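Separin (Saccharomyces cerevisiae, PDB 5U1T) is a caspase-like cysteine protease that cleaves the MCD1/SCC1 subunit of cohesin at the onset of anaphase and so allows chromosomes to segregate. Local coordinates at residues S96-L101 with I134-I139; F100-T105 with K114-A119; T105-A110 with N421-N426; K406-L411 with I452-C457. One frame throughout, in Å; residues are numbered along the deposited sequence.

Interaction 1 (S96-L101 with I134-I139); sequences SEIIFL and ILALQI
Ile98 makes all the contacts between 96-101 and 134-139, and makes the closest of them with its end methyl, CD1. Tip to tip with the matching methyl of its partner, Ile98 CD1 stands 3.6 Å from Ile139 CD1. On the same helix, Ile98 CD1 reaches Leu135 CB at 3.8 Å and Ala136 CB at 4.1 Å. Ile98 CD1 also lies against the main chain, 3.6 Å from Ala136 N, which is simple packing and no polar bond. Alanine suits this place because its short side chain lets the isoleucine come right down to the backbone, while Leu135 and Ile139, one helical turn apart, supply the bulk beside it. The reach of Ile98 comes from its outer branch: chi2 at -167° extends it, and CD1 is carried out toward the other helix.

Further out, Ile98 also packs on Leu113 and Ile116 of helix 113-117, and Leu113 touches Ile139 in turn. On another side of its helix, Glu97 OE1 is hydrogen-bonded to His78 NE2, and Gln138 OE1 bonds to the backbone of another protein's chain. The two segments run nearly antiparallel, their axes at 159° and 10.6 Å apart at closest approach, a wide spacing bridged by long aliphatic side chains. This is buried antiparallel helix packing within the all-helical N-terminal region of separase.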
loop_
_atom_site.group_PDB
_atom_site.type_symbol
_atom_site.label_atom_id
_atom_site.label_comp_id
_atom_site.label_asym_id
_atom_site.label_seq_id
_atom_site.Cartn_x
_atom_site.Cartn_y
_atom_site.Cartn_z
ATOM N N SER A 96 -44.610 36.335 33.938
ATOM C CA SER A 96 -44.045 36.126 32.626
ATOM C C SER A 96 -42.564 35.726 32.756
ATOM O O SER A 96 -42.003 35.118 31.840
ATOM C CB SER A 96 -44.251 37.360 31.746
ATOM O OG SER A 96 -43.628 38.480 32.309
ATOM N N GLU A 97 -41.957 36.022 33.906
ATOM C CA GLU A 97 -40.630 35.496 34.225
ATOM C C GLU A 97 -40.606 33.970 34.360
ATOM O O GLU A 97 -39.625 33.334 33.973
ATOM C CB GLU A 97 -40.090 36.108 35.513
ATOM C CG GLU A 97 -39.484 37.468 35.332
ATOM C CD GLU A 97 -38.243 37.426 34.494
ATOM O OE1 GLU A 97 -37.624 36.337 34.384
ATOM O OE2 GLU A 97 -37.884 38.485 33.941
ATOM N N ILE A 98 -41.674 33.400 34.918
ATOM C CA ILE A 98 -41.833 31.955 35.056
ATOM C C ILE A 98 -41.866 31.301 33.678
ATOM O O ILE A 98 -41.115 30.361 33.381
ATOM C CB ILE A 98 -43.133 31.603 35.838
ATOM C CG1 ILE A 98 -42.969 31.894 37.340
ATOM C CG2 ILE A 98 -43.576 30.169 35.582
ATOM C CD1 ILE A 98 -44.060 31.308 38.206
ATOM N N ILE A 99 -42.760 31.815 32.841
ATOM C CA ILE A 99 -42.877 31.393 31.449
ATOM C C ILE A 99 -41.530 31.500 30.687
ATOM O O ILE A 99 -41.143 30.570 29.988
ATOM C CB ILE A 99 -43.996 32.215 30.765
ATOM C CG1 ILE A 99 -45.334 31.749 31.330
ATOM C CG2 ILE A 99 -43.962 32.071 29.251
ATOM C CD1 ILE A 99 -46.509 32.679 31.042
ATOM N N PHE A 100 -40.831 32.618 30.873
ATOM C CA PHE A 100 -39.514 32.859 30.295
ATOM C C PHE A 100 -38.514 31.789 30.733
ATOM O O PHE A 100 -37.835 31.194 29.901
ATOM C CB PHE A 100 -39.040 34.256 30.695
ATOM C CG PHE A 100 -37.681 34.636 30.170
ATOM C CD1 PHE A 100 -37.296 34.325 28.874
ATOM C CD2 PHE A 100 -36.795 35.365 30.973
ATOM C CE1 PHE A 100 -36.025 34.705 28.389
ATOM C CE2 PHE A 100 -35.537 35.754 30.497
ATOM C CZ PHE A 100 -35.150 35.420 29.202
ATOM N N LEU A 101 -38.461 31.528 32.039
ATOM C CA LEU A 101 -37.581 30.516 32.606
ATOM C C LEU A 101 -37.842 29.151 31.958
ATOM O O LEU A 101 -36.901 28.399 31.611
ATOM C CB LEU A 101 -37.765 30.440 34.135
ATOM C CG LEU A 101 -36.847 29.498 34.939
ATOM C CD1 LEU A 101 -36.663 29.983 36.374
ATOM C CD2 LEU A 101 -37.338 28.038 34.929
ATOM N N ILE A 134 -45.375 25.528 41.976
ATOM C CA ILE A 134 -45.776 26.097 43.255
ATOM C C ILE A 134 -45.729 27.626 43.172
ATOM O O ILE A 134 -46.607 28.314 43.718
ATOM C CB ILE A 134 -44.879 25.571 44.439
ATOM C CG1 ILE A 134 -45.070 24.068 44.644
ATOM C CG2 ILE A 134 -45.215 26.280 45.736
ATOM C CD1 ILE A 134 -44.199 23.489 45.703
ATOM N N LEU A 135 -44.726 28.163 42.483
ATOM C CA LEU A 135 -44.644 29.611 42.300
ATOM C C LEU A 135 -45.802 30.102 41.418
ATOM O O LEU A 135 -46.397 31.147 41.679
ATOM C CB LEU A 135 -43.296 30.011 41.705
ATOM C CG LEU A 135 -42.068 29.635 42.554
ATOM C CD1 LEU A 135 -40.735 29.743 41.773
ATOM C CD2 LEU A 135 -42.027 30.497 43.781
ATOM N N ALA A 136 -46.128 29.327 40.391
ATOM C CA ALA A 136 -47.227 29.664 39.515
ATOM C C ALA A 136 -48.545 29.620 40.281
ATOM O O ALA A 136 -49.425 30.466 40.070
ATOM C CB ALA A 136 -47.265 28.729 38.317
ATOM N N LEU A 137 -48.691 28.647 41.172
ATOM C CA LEU A 137 -49.903 28.578 41.990
ATOM C C LEU A 137 -49.970 29.754 42.961
ATOM O O LEU A 137 -51.041 30.309 43.191
ATOM C CB LEU A 137 -49.983 27.259 42.754
ATOM C CG LEU A 137 -50.295 26.038 41.891
ATOM C CD1 LEU A 137 -50.379 24.789 42.732
ATOM C CD2 LEU A 137 -51.562 26.225 41.095
ATOM N N GLN A 138 -48.823 30.133 43.517
ATOM C CA GLN A 138 -48.730 31.301 44.390
ATOM C C GLN A 138 -49.231 32.533 43.660
ATOM O O GLN A 138 -50.042 33.293 44.199
ATOM C CB GLN A 138 -47.285 31.507 44.874
ATOM C CG GLN A 138 -47.028 32.737 45.757
ATOM C CD GLN A 138 -47.762 32.690 47.098
ATOM O OE1 GLN A 138 -48.201 31.630 47.552
ATOM N NE2 GLN A 138 -47.901 33.855 47.733
ATOM N N ILE A 139 -48.768 32.720 42.427
ATOM C CA ILE A 139 -49.156 33.864 41.614
ATOM C C ILE A 139 -50.660 33.845 41.332
ATOM O O ILE A 139 -51.332 34.861 41.533
ATOM C CB ILE A 139 -48.351 33.908 40.289
ATOM C CG1 ILE A 139 -46.863 34.093 40.597
ATOM C CG2 ILE A 139 -48.825 35.037 39.400
ATOM C CD1 ILE A 139 -45.971 34.091 39.390
#

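Interaction 2 (F100-T105 with K114-A119); sequences FLFNET and KNILLA
Thr105 OG1 is gripped by two groups at the end of the helix that presents Phe102 to Ile116 and Ala119: it donates to Leu101 O at 2.6 Å and is also hydrogen-bonded to Tyr128 OH. A threonine fits here because its short hydroxyl can fold back onto a carbonyl of the last helical turn. The setting is a helix-loop-helix unit, helix 91-103 followed after a short connection by helix 113-117.

Across the contact the packing is apolar. The Phe102 side chain and Ile116 slide past each other in opposite directions, so that the root of one meets the end of the other: Ile116 CD1 lies 3.5 Å from Phe102 CB. With CG anti to the backbone N (chi1 -175°), the Phe102 ring is carried on past Ile116, and its far end, CZ, comes 3.6 Å from Ala119 CB. A serine in place of Phe102 would probably leave Ile116 CD1 and Ala119 CB without their common partner and open a gap between helix 91-103 and segment 114-119.

Ala119 is placed by the way its helix ends. Leu118 leaves helical geometry, and Ala119 N bonds to Ile116 O at 3.0 Å in a last tight turn that aims the alanine methyl at the ring. Lys133 NZ then gathers both Leu117 O and Ala119 O, a fitting use of a positive charge at the carbonyl end of a helix. At the edge of the Phe102 ring, in its plane, lies Asn103 OD1, the atom that accepts from Ala110 N.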
loop_
_atom_site.group_PDB
_atom_site.type_symbol
_atom_site.label_atom_id
_atom_site.label_comp_id
_atom_site.label_asym_id
_atom_site.label_seq_id
_atom_site.Cartn_x
_atom_site.Cartn_y
_atom_site.Cartn_z
ATOM N N PHE A 100 -40.831 32.618 30.873
ATOM C CA PHE A 100 -39.514 32.859 30.295
ATOM C C PHE A 100 -38.514 31.789 30.733
ATOM O O PHE A 100 -37.835 31.194 29.901
ATOM C CB PHE A 100 -39.040 34.256 30.695
ATOM C CG PHE A 100 -37.681 34.636 30.170
ATOM C CD1 PHE A 100 -37.296 34.325 28.874
ATOM C CD2 PHE A 100 -36.795 35.365 30.973
ATOM C CE1 PHE A 100 -36.025 34.705 28.389
ATOM C CE2 PHE A 100 -35.537 35.754 30.497
ATOM C CZ PHE A 100 -35.150 35.420 29.202
ATOM N N LEU A 101 -38.461 31.528 32.039
ATOM C CA LEU A 101 -37.581 30.516 32.606
ATOM C C LEU A 101 -37.842 29.151 31.958
ATOM O O LEU A 101 -36.901 28.399 31.611
ATOM C CB LEU A 101 -37.765 30.440 34.135
ATOM C CG LEU A 101 -36.847 29.498 34.939
ATOM C CD1 LEU A 101 -36.663 29.983 36.374
ATOM C CD2 LEU A 101 -37.338 28.038 34.929
ATOM N N PHE A 102 -39.124 28.837 31.803
ATOM C CA PHE A 102 -39.521 27.549 31.273
ATOM C C PHE A 102 -39.200 27.430 29.791
ATOM O O PHE A 102 -38.701 26.402 29.345
ATOM C CB PHE A 102 -40.995 27.315 31.485
ATOM C CG PHE A 102 -41.457 25.965 31.063
ATOM C CD1 PHE A 102 -41.428 24.908 31.948
ATOM C CD2 PHE A 102 -41.946 25.748 29.785
ATOM C CE1 PHE A 102 -41.872 23.659 31.569
ATOM C CE2 PHE A 102 -42.395 24.499 29.395
ATOM C CZ PHE A 102 -42.358 23.453 30.290
ATOM N N ASN A 103 -39.484 28.489 29.041
ATOM C CA ASN A 103 -39.299 28.466 27.603
ATOM C C ASN A 103 -37.828 28.327 27.215
ATOM O O ASN A 103 -37.506 27.714 26.215
ATOM C CB ASN A 103 -39.904 29.714 26.974
ATOM C CG ASN A 103 -41.398 29.620 26.847
ATOM O OD1 ASN A 103 -41.979 28.537 26.941
ATOM N ND2 ASN A 103 -42.034 30.751 26.641
ATOM N N GLU A 104 -36.951 28.872 28.047
ATOM C CA GLU A 104 -35.534 28.866 27.796
ATOM C C GLU A 104 -34.885 27.547 28.151
ATOM O O GLU A 104 -33.697 27.402 27.984
ATOM C CB GLU A 104 -34.859 29.971 28.589
ATOM C CG GLU A 104 -35.286 31.358 28.229
ATOM C CD GLU A 104 -34.576 31.874 27.005
ATOM O OE1 GLU A 104 -35.053 31.615 25.890
ATOM O OE2 GLU A 104 -33.537 32.541 27.138
ATOM N N THR A 105 -35.652 26.579 28.632
ATOM C CA THR A 105 -35.043 25.383 29.214
ATOM C C THR A 105 -35.789 24.105 28.844
ATOM O O THR A 105 -35.545 23.053 29.430
ATOM C CB THR A 105 -34.973 25.497 30.763
ATOM O OG1 THR A 105 -36.274 25.856 31.292
ATOM C CG2 THR A 105 -33.958 26.554 31.192
ATOM N N LYS A 114 -50.976 28.205 32.641
ATOM C CA LYS A 114 -51.670 26.933 32.527
ATOM C C LYS A 114 -50.755 25.909 31.870
ATOM O O LYS A 114 -50.795 24.719 32.195
ATOM C CB LYS A 114 -52.973 27.119 31.743
ATOM C CG LYS A 114 -53.597 25.858 31.179
ATOM C CD LYS A 114 -53.843 26.069 29.690
ATOM C CE LYS A 114 -54.520 24.890 29.030
ATOM N NZ LYS A 114 -54.568 25.107 27.551
ATOM N N ASN A 115 -49.916 26.393 30.958
ATOM C CA ASN A 115 -48.949 25.548 30.260
ATOM C C ASN A 115 -47.817 25.057 31.198
ATOM O O ASN A 115 -47.377 23.915 31.104
ATOM C CB ASN A 115 -48.363 26.305 29.057
ATOM C CG ASN A 115 -49.386 26.559 27.934
ATOM O OD1 ASN A 115 -50.286 25.750 27.683
ATOM N ND2 ASN A 115 -49.217 27.678 27.232
ATOM N N ILE A 116 -47.363 25.934 32.092
ATOM C CA ILE A 116 -46.465 25.580 33.186
ATOM C C ILE A 116 -47.052 24.465 34.048
ATOM O O ILE A 116 -46.440 23.404 34.213
ATOM C CB ILE A 116 -46.171 26.802 34.085
ATOM C CG1 ILE A 116 -45.525 27.925 33.267
ATOM C CG2 ILE A 116 -45.330 26.420 35.302
ATOM C CD1 ILE A 116 -44.358 27.487 32.387
ATOM N N LEU A 117 -48.245 24.714 34.580
ATOM C CA LEU A 117 -48.941 23.777 35.450
ATOM C C LEU A 117 -49.066 22.363 34.898
ATOM O O LEU A 117 -48.868 21.406 35.622
ATOM C CB LEU A 117 -50.343 24.317 35.776
ATOM C CG LEU A 117 -50.376 25.559 36.660
ATOM C CD1 LEU A 117 -51.790 26.074 36.812
ATOM C CD2 LEU A 117 -49.761 25.269 38.015
ATOM N N LEU A 118 -49.402 22.209 33.627
ATOM C CA LEU A 118 -49.558 20.862 33.096
ATOM C C LEU A 118 -48.326 20.379 32.297
ATOM O O LEU A 118 -48.422 19.450 31.495
ATOM C CB LEU A 118 -50.822 20.782 32.237
ATOM C CG LEU A 118 -52.121 21.276 32.902
ATOM C CD1 LEU A 118 -53.335 21.036 32.034
ATOM C CD2 LEU A 118 -52.342 20.626 34.251
ATOM N N ALA A 119 -47.157 20.971 32.535
ATOM C CA ALA A 119 -45.926 20.476 31.903
ATOM C C ALA A 119 -45.480 19.157 32.489
ATOM O O ALA A 119 -45.446 18.988 33.703
ATOM C CB ALA A 119 -44.807 21.491 32.036
#

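Interaction 3 (T105-A110 with N421-N426); sequences TNLFQA and NVLISN
Leu107 and Phe108 share one target, the methyl Leu423 CD1, which the extended outer branch of that leucine (chi2 177°) holds out from its helix. Just ahead of them in sequence, Asn106 holds the chain in place with both ends of its amide: ND2 is hydrogen-bonded to Phe102 O and to Tyr128 OH, and OD1 to Asn125 ND2. An asparagine, able to donate and accept at once, suits this buried place in the connection. Leu107 follows and meets Leu423 through its root, with Leu107 CB 4.0 Å from Leu423 CD1; its side chain also touches Ile419, Asn460 and Asn498. Phe108 comes next, its side chain pointing opposite to that of Leu423; Phe108 CE2 lies 3.6 Å from Leu423 CD1, and CZ 3.8 Å from the same methyl. Phe108 is an exposed residue; the CE2-CZ side of its ring meets the leucine methyl obliquely, and it also touches Ser420. Ala110 then turns back to its own neighbourhood, packing on Phe102, Asn115 and Ile116.

The whole contact is light and purely apolar. It sets the loop joining helix 91-103 to helix 113-117 against the last turns of helix 408-425, among helices and the loops that hold Asn460 and Asn498.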
loop_
_atom_site.group_PDB
_atom_site.type_symbol
_atom_site.label_atom_id
_atom_site.label_comp_id
_atom_site.label_asym_id
_atom_site.label_seq_id
_atom_site.Cartn_x
_atom_site.Cartn_y
_atom_site.Cartn_z
ATOM N N THR A 105 -35.652 26.579 28.632
ATOM C CA THR A 105 -35.043 25.383 29.214
ATOM C C THR A 105 -35.789 24.105 28.844
ATOM O O THR A 105 -35.545 23.053 29.430
ATOM C CB THR A 105 -34.973 25.497 30.763
ATOM O OG1 THR A 105 -36.274 25.856 31.292
ATOM C CG2 THR A 105 -33.958 26.554 31.192
ATOM N N ASN A 106 -36.696 24.198 27.875
ATOM C CA ASN A 106 -37.547 23.076 27.497
ATOM C C ASN A 106 -37.832 23.061 25.998
ATOM O O ASN A 106 -37.904 24.115 25.370
ATOM C CB ASN A 106 -38.903 23.122 28.246
ATOM C CG ASN A 106 -38.769 23.018 29.770
ATOM O OD1 ASN A 106 -38.750 21.922 30.319
ATOM N ND2 ASN A 106 -38.693 24.158 30.450
ATOM N N LEU A 107 -38.047 21.881 25.423
ATOM C CA LEU A 107 -38.486 21.830 24.041
ATOM C C LEU A 107 -39.831 22.506 23.917
ATOM O O LEU A 107 -40.010 23.460 23.158
ATOM C CB LEU A 107 -38.586 20.397 23.525
ATOM C CG LEU A 107 -38.999 20.406 22.045
ATOM C CD1 LEU A 107 -37.940 21.059 21.131
ATOM C CD2 LEU A 107 -39.412 19.033 21.552
ATOM N N PHE A 108 -40.780 21.991 24.688
ATOM C CA PHE A 108 -42.124 22.561 24.797
ATOM C C PHE A 108 -42.063 24.019 25.185
ATOM O O PHE A 108 -41.125 24.448 25.847
ATOM C CB PHE A 108 -42.946 21.767 25.809
ATOM C CG PHE A 108 -42.710 20.281 25.721
ATOM C CD1 PHE A 108 -43.436 19.498 24.833
ATOM C CD2 PHE A 108 -41.717 19.670 26.483
ATOM C CE1 PHE A 108 -43.194 18.140 24.739
ATOM C CE2 PHE A 108 -41.503 18.337 26.395
ATOM C CZ PHE A 108 -42.243 17.570 25.520
ATOM N N GLN A 109 -43.059 24.779 24.744
ATOM C CA GLN A 109 -43.105 26.208 25.016
ATOM C C GLN A 109 -44.381 26.534 25.755
ATOM O O GLN A 109 -45.380 25.836 25.607
ATOM C CB GLN A 109 -43.002 27.001 23.720
ATOM C CG GLN A 109 -41.659 26.834 23.036
ATOM C CD GLN A 109 -40.528 27.440 23.839
ATOM O OE1 GLN A 109 -39.740 26.727 24.484
ATOM N NE2 GLN A 109 -40.444 28.776 23.817
ATOM N N ALA A 110 -44.349 27.574 26.575
ATOM C CA ALA A 110 -45.539 27.962 27.320
ATOM C C ALA A 110 -45.890 29.396 26.976
ATOM O O ALA A 110 -44.999 30.221 26.733
ATOM C CB ALA A 110 -45.318 27.802 28.820
ATOM N N ASN A 421 -42.209 11.070 23.755
ATOM C CA ASN A 421 -41.848 9.804 24.345
ATOM C C ASN A 421 -40.382 9.726 24.698
ATOM O O ASN A 421 -39.996 9.226 25.734
ATOM C CB ASN A 421 -42.149 8.725 23.330
ATOM C CG ASN A 421 -41.796 7.369 23.826
ATOM O OD1 ASN A 421 -41.350 7.216 24.936
ATOM N ND2 ASN A 421 -41.989 6.381 23.008
ATOM N N VAL A 422 -39.567 10.199 23.790
ATOM C CA VAL A 422 -38.132 10.217 23.983
ATOM C C VAL A 422 -37.813 11.021 25.235
ATOM O O VAL A 422 -37.064 10.569 26.097
ATOM C CB VAL A 422 -37.381 10.821 22.795
ATOM C CG1 VAL A 422 -35.945 11.052 23.174
ATOM C CG2 VAL A 422 -37.473 9.912 21.578
ATOM N N LEU A 423 -38.393 12.217 25.337
ATOM C CA LEU A 423 -38.105 13.107 26.453
ATOM C C LEU A 423 -38.595 12.504 27.755
ATOM O O LEU A 423 -37.954 12.615 28.802
ATOM C CB LEU A 423 -38.735 14.459 26.210
ATOM C CG LEU A 423 -37.955 15.283 25.200
ATOM C CD1 LEU A 423 -38.648 16.614 24.914
ATOM C CD2 LEU A 423 -36.564 15.509 25.731
ATOM N N ILE A 424 -39.730 11.831 27.668
ATOM C CA ILE A 424 -40.331 11.192 28.819
ATOM C C ILE A 424 -39.602 9.908 29.207
ATOM O O ILE A 424 -39.316 9.715 30.383
ATOM C CB ILE A 424 -41.819 10.882 28.568
ATOM C CG1 ILE A 424 -42.585 12.172 28.252
ATOM C CG2 ILE A 424 -42.420 10.181 29.766
ATOM C CD1 ILE A 424 -44.077 12.018 28.357
ATOM N N SER A 425 -39.320 9.032 28.238
ATOM C CA SER A 425 -38.585 7.781 28.506
ATOM C C SER A 425 -37.184 8.037 29.040
ATOM O O SER A 425 -36.699 7.301 29.898
ATOM C CB SER A 425 -38.470 6.909 27.255
ATOM O OG SER A 425 -39.707 6.314 26.907
ATOM N N ASN A 426 -36.531 9.064 28.503
ATOM C CA ASN A 426 -35.249 9.522 29.024
ATOM C C ASN A 426 -34.204 8.421 28.985
ATOM O O ASN A 426 -33.466 8.213 29.946
ATOM C CB ASN A 426 -35.422 10.037 30.457
ATOM C CG ASN A 426 -34.240 10.859 30.941
ATOM O OD1 ASN A 426 -34.209 11.274 32.102
ATOM N ND2 ASN A 426 -33.263 11.100 30.058
#

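Interaction 4 (K406-L411 with I452-C457); sequences KSHSFL and IEIFSC
His408 and Leu411 face Glu453 and Ile454, where the first turn of helix 408-425 packs on helix 448-458 in an all-helical array. The imidazole and the Glu453 carboxylate cross obliquely, their planes 87° apart, and the carboxylate oxygen approaches the ring at its edge, close to the ring plane. Glu453 OE1 lies 3.1 Å from His408 CE1 and 3.7 Å from His408 ND1; the nearest approach is thus to a carbon, and the acidic neighbour would probably favour a positively charged imidazole. With CG anti to the backbone N (chi1 -163°), the ring extends across to the other helix, where NE2 makes a weak hydrogen bond to Lys450 O. Ile454 runs past the ring in the opposite direction, its CD1 4.0 Å from His408 NE2.

Leu411, one turn on, crosses Ile454 at about a right angle, with Leu411 CD2 3.6 Å from Ile454 CG1. These branched aliphatic chains fill the buried side of the contact, while the polar pair occupies the more open one. An alanine at the position of His408 would probably leave Lys450 O without this donor and Glu453 without the ring at its carboxylate.

The helix bearing His408 begins directly after a Schellman motif that ends helix 388-404 at Lys406. Ser407 is its N-cap: Ser407 OG accepts from Phe410 N at 3.0 Å, in a nearly straight bond of 169°.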
loop_
_atom_site.group_PDB
_atom_site.type_symbol
_atom_site.label_atom_id
_atom_site.label_comp_id
_atom_site.label_asym_id
_atom_site.label_seq_id
_atom_site.Cartn_x
_atom_site.Cartn_y
_atom_site.Cartn_z
ATOM N N LYS A 406 -52.261 10.757 3.318
ATOM C CA LYS A 406 -51.269 11.582 2.664
ATOM C C LYS A 406 -51.228 12.976 3.307
ATOM O O LYS A 406 -51.322 13.983 2.609
ATOM C CB LYS A 406 -51.556 11.685 1.159
ATOM C CG LYS A 406 -51.727 10.332 0.465
ATOM C CD LYS A 406 -51.515 10.420 -1.050
ATOM C CE LYS A 406 -51.787 9.080 -1.727
ATOM N NZ LYS A 406 -53.195 8.603 -1.464
ATOM N N SER A 407 -51.042 13.024 4.626
ATOM C CA SER A 407 -51.111 14.275 5.374
ATOM C C SER A 407 -49.837 14.623 6.098
ATOM O O SER A 407 -49.399 13.882 6.966
ATOM C CB SER A 407 -52.230 14.224 6.408
ATOM O OG SER A 407 -51.999 15.179 7.437
ATOM N N HIS A 408 -49.265 15.777 5.786
ATOM C CA HIS A 408 -48.126 16.247 6.555
ATOM C C HIS A 408 -48.503 16.561 8.008
ATOM O O HIS A 408 -47.646 16.493 8.900
ATOM C CB HIS A 408 -47.506 17.480 5.908
ATOM C CG HIS A 408 -46.126 17.780 6.401
ATOM N ND1 HIS A 408 -45.810 18.932 7.086
ATOM C CD2 HIS A 408 -44.978 17.068 6.313
ATOM C CE1 HIS A 408 -44.526 18.925 7.392
ATOM N NE2 HIS A 408 -43.999 17.808 6.932
ATOM N N SER A 409 -49.769 16.906 8.246
ATOM C CA SER A 409 -50.214 17.238 9.592
ATOM C C SER A 409 -50.103 16.047 10.524
ATOM O O SER A 409 -49.553 16.160 11.620
ATOM C CB SER A 409 -51.645 17.755 9.580
ATOM O OG SER A 409 -51.704 18.993 8.905
ATOM N N PHE A 410 -50.608 14.899 10.091
ATOM C CA PHE A 410 -50.449 13.682 10.882
ATOM C C PHE A 410 -48.983 13.309 11.104
ATOM O O PHE A 410 -48.618 12.838 12.180
ATOM C CB PHE A 410 -51.190 12.522 10.229
ATOM C CG PHE A 410 -52.621 12.445 10.615
ATOM C CD1 PHE A 410 -53.003 11.760 11.760
ATOM C CD2 PHE A 410 -53.592 13.079 9.853
ATOM C CE1 PHE A 410 -54.343 11.692 12.132
ATOM C CE2 PHE A 410 -54.940 13.019 10.217
ATOM C CZ PHE A 410 -55.316 12.327 11.360
ATOM N N LEU A 411 -48.143 13.527 10.097
ATOM C CA LEU A 411 -46.741 13.142 10.203
ATOM C C LEU A 411 -46.048 14.047 11.202
ATOM O O LEU A 411 -45.273 13.577 12.034
ATOM C CB LEU A 411 -46.035 13.201 8.845
ATOM C CG LEU A 411 -44.584 12.722 8.859
ATOM C CD1 LEU A 411 -44.537 11.277 9.314
ATOM C CD2 LEU A 411 -43.934 12.881 7.494
ATOM N N ILE A 452 -37.309 17.994 5.182
ATOM C CA ILE A 452 -36.440 18.837 5.984
ATOM C C ILE A 452 -37.147 19.292 7.265
ATOM O O ILE A 452 -36.533 19.494 8.299
ATOM C CB ILE A 452 -35.960 20.053 5.183
ATOM C CG1 ILE A 452 -35.138 19.584 3.990
ATOM C CG2 ILE A 452 -35.086 20.956 6.037
ATOM C CD1 ILE A 452 -34.423 20.700 3.284
ATOM N N GLU A 453 -38.458 19.420 7.200
ATOM C CA GLU A 453 -39.236 19.861 8.351
ATOM C C GLU A 453 -39.269 18.798 9.437
ATOM O O GLU A 453 -39.005 19.086 10.609
ATOM C CB GLU A 453 -40.643 20.207 7.901
ATOM C CG GLU A 453 -41.282 21.352 8.635
ATOM C CD GLU A 453 -42.450 21.910 7.846
ATOM O OE1 GLU A 453 -43.623 21.720 8.268
ATOM O OE2 GLU A 453 -42.174 22.520 6.780
ATOM N N ILE A 454 -39.593 17.570 9.029
ATOM C CA ILE A 454 -39.595 16.418 9.923
ATOM C C ILE A 454 -38.204 16.214 10.512
ATOM O O ILE A 454 -38.062 15.830 11.675
ATOM C CB ILE A 454 -40.049 15.140 9.191
ATOM C CG1 ILE A 454 -41.511 15.278 8.749
ATOM C CG2 ILE A 454 -39.827 13.899 10.056
ATOM C CD1 ILE A 454 -42.477 15.620 9.880
ATOM N N PHE A 455 -37.186 16.501 9.730
ATOM C CA PHE A 455 -35.828 16.264 10.157
ATOM C C PHE A 455 -35.496 17.086 11.369
ATOM O O PHE A 455 -34.755 16.668 12.229
ATOM C CB PHE A 455 -34.838 16.580 9.048
ATOM C CG PHE A 455 -33.420 16.403 9.461
ATOM C CD1 PHE A 455 -32.915 15.158 9.683
ATOM C CD2 PHE A 455 -32.614 17.486 9.666
ATOM C CE1 PHE A 455 -31.626 14.995 10.093
ATOM C CE2 PHE A 455 -31.325 17.332 10.079
ATOM C CZ PHE A 455 -30.831 16.082 10.289
ATOM N N SER A 456 -36.074 18.267 11.438
ATOM C CA SER A 456 -35.736 19.236 12.454
ATOM C C SER A 456 -36.360 18.934 13.790
ATOM O O SER A 456 -35.940 19.449 14.798
ATOM C CB SER A 456 -36.182 20.609 12.007
ATOM O OG SER A 456 -35.153 21.533 12.159
ATOM N N CYS A 457 -37.392 18.118 13.786
ATOM C CA CYS A 457 -37.958 17.610 14.999
ATOM C C CYS A 457 -36.992 16.659 15.639
ATOM O O CYS A 457 -36.995 16.507 16.831
ATOM C CB CYS A 457 -39.277 16.912 14.715
ATOM S SG CYS A 457 -40.574 17.956 14.052
#

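Overall arrangement
From the N terminus, helix 91-103 opens interactions 1 and 2, which share Phe100 and Leu101. Interaction 2 closes the short loop to helix 113-117; interaction 1 closes a wider one around it, to helix 129-142, and the two touch through Ile98 and Ile116. Interaction 3 starts in the connection between helices 91-103 and 113-117 and ends more than 300 residues later, so it crosses both. It also crosses interaction 4, because 406-411 lies between its segments and 452-457 beyond; both use helix 408-425, at opposite ends. Interaction 4 ties that helix to helix 448-458 and stays clear of interaction 2 by about 14 Å between nearest atoms. Interaction 3 joins the early helices to the later ones.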